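Local coordinates for putative PLP-dependent aminotransferase (Bacillus cereus ATCC 10987, PDB 3JU7) that probably catalyses pyridoxal phosphate-dependent amino-group transfer, as a member of the DegT/DnrJ/EryC1/StrS aminotransferase family, at the interface of chains A and B. Sequence-based numbering; all coordinates share one arbitrary frame. Chains: chain A/B, Putative PLP-dependent aminotransferase.

The interface of chains A and B. Residues chain A 64, 218, 231-233; chain B 61, 63-64, 197.
A:Asn232 lies face to face with B:Asn61 in the two-fold dimer of the deposited assembly, of the kind usual in DegT/DnrJ/EryC1/StrS aminotransferases, a worked example of two amides that stack while their ends bond to other groups. Their planes are 11° apart, with CG of A:Asn232 3.5 Å from CG of B:Asn61. Active sites of this family lie at the subunit interface, and the start of helix 62-73 of chain B probably faces the cofactor phosphate. There B:Asn61 uses both ends of its amide: OD1 accepts the backbone N of B:Leu64 at 2.8 Å, as the N-cap of the helix, and ND2 donates across the interface to the main-chain O of A:Asn232 at 2.9 Å. That donor comes from above the carbonyl plane, 62° out of it, rather than along a lone pair. With CG of A:Asn232 anti to its own N (chi1 -172°), the amide lies across the CB-CG end of B:Asn61, and ND2 meets the syn side of OE1 of B:Glu197 at 3.0 Å. This carboxylate, brought in by a chain bent at chi2, is turned steeply against the amide and probably fixes which way the amide is flipped. On one flank, OG1 of B:Thr63 sits at the edge of the A:Phe218 ring, 3.3 Å from CE1, while CB of B:Thr63 packs on CB of A:Asn232. On the other, A:Leu64 and B:Leu64 point at one another tip to tip, their CD2 methyls tightly packed at 3.4 Å.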
# COMPACT_ATOMS: atom_id res chain seq x y z
N LEU A 64 -4.21 4.24 1.40
CA LEU A 64 -4.62 2.92 1.92
C LEU A 64 -5.28 3.03 3.30
O LEU A 64 -6.19 2.28 3.63
CB LEU A 64 -3.42 2.00 2.02
CG LEU A 64 -2.72 1.71 0.69
CD1 LEU A 64 -1.37 1.09 1.03
CD2 LEU A 64 -3.59 0.84 -0.24
N PHE A 218 -4.49 -8.61 6.05
CA PHE A 218 -5.33 -9.61 5.40
C PHE A 218 -6.57 -10.05 6.19
O PHE A 218 -7.09 -11.16 5.97
CB PHE A 218 -4.47 -10.84 5.03
CG PHE A 218 -3.15 -10.48 4.39
CD1 PHE A 218 -3.10 -10.09 3.06
CD2 PHE A 218 -1.98 -10.51 5.11
CE1 PHE A 218 -1.92 -9.75 2.47
CE2 PHE A 218 -0.79 -10.15 4.51
CZ PHE A 218 -0.77 -9.77 3.17
N PHE A 231 -6.51 -6.35 3.39
CA PHE A 231 -5.50 -6.32 2.36
C PHE A 231 -4.15 -6.16 3.04
O PHE A 231 -4.00 -6.50 4.22
CB PHE A 231 -5.83 -5.26 1.27
CG PHE A 231 -6.05 -3.85 1.78
CD1 PHE A 231 -5.69 -3.45 3.05
CD2 PHE A 231 -6.50 -2.88 0.91
CE1 PHE A 231 -5.85 -2.13 3.47
CE2 PHE A 231 -6.66 -1.55 1.34
CZ PHE A 231 -6.33 -1.18 2.62
N ASN A 232 -3.15 -5.65 2.33
CA ASN A 232 -1.85 -5.34 2.95
C ASN A 232 -1.61 -3.86 2.90
O ASN A 232 -1.44 -3.31 1.79
CB ASN A 232 -0.70 -5.97 2.18
CG ASN A 232 0.65 -5.84 2.89
OD1 ASN A 232 0.77 -5.20 3.96
ND2 ASN A 232 1.69 -6.51 2.32
N CYS A 233 -1.60 -3.23 4.06
CA CYS A 233 -1.18 -1.83 4.15
C CYS A 233 -0.24 -1.65 5.33
O CYS A 233 -0.19 -0.59 5.92
CB CYS A 233 -2.38 -0.89 4.28
SG CYS A 233 -3.28 -1.03 5.89
N ASN B 61 3.62 -3.33 -2.19
CA ASN B 61 3.56 -4.75 -1.81
C ASN B 61 2.81 -5.53 -2.89
O ASN B 61 2.11 -4.94 -3.70
CB ASN B 61 2.97 -4.96 -0.39
CG ASN B 61 1.52 -4.54 -0.28
OD1 ASN B 61 0.67 -5.04 -0.99
ND2 ASN B 61 1.23 -3.61 0.61
N THR B 63 0.35 -7.57 -2.79
CA THR B 63 -1.12 -7.50 -2.67
C THR B 63 -1.69 -6.28 -3.41
O THR B 63 -2.66 -6.41 -4.16
CB THR B 63 -1.59 -7.57 -1.19
OG1 THR B 63 -1.06 -8.77 -0.58
CG2 THR B 63 -3.13 -7.55 -1.08
N LEU B 64 -1.04 -5.13 -3.26
CA LEU B 64 -1.42 -3.94 -4.02
C LEU B 64 -1.17 -4.17 -5.50
O LEU B 64 -1.91 -3.65 -6.32
CB LEU B 64 -0.65 -2.67 -3.55
CG LEU B 64 -0.86 -2.18 -2.09
CD1 LEU B 64 -0.00 -0.98 -1.76
CD2 LEU B 64 -2.31 -1.84 -1.80
N GLU B 197 9.02 -4.63 3.01
CA GLU B 197 7.78 -4.60 2.20
C GLU B 197 8.09 -4.15 0.78
O GLU B 197 8.83 -3.20 0.56
CB GLU B 197 6.69 -3.68 2.78
CG GLU B 197 6.12 -4.08 4.16
CD GLU B 197 5.05 -5.17 4.10
OE1 GLU B 197 4.38 -5.38 3.06
OE2 GLU B 197 4.90 -5.83 5.13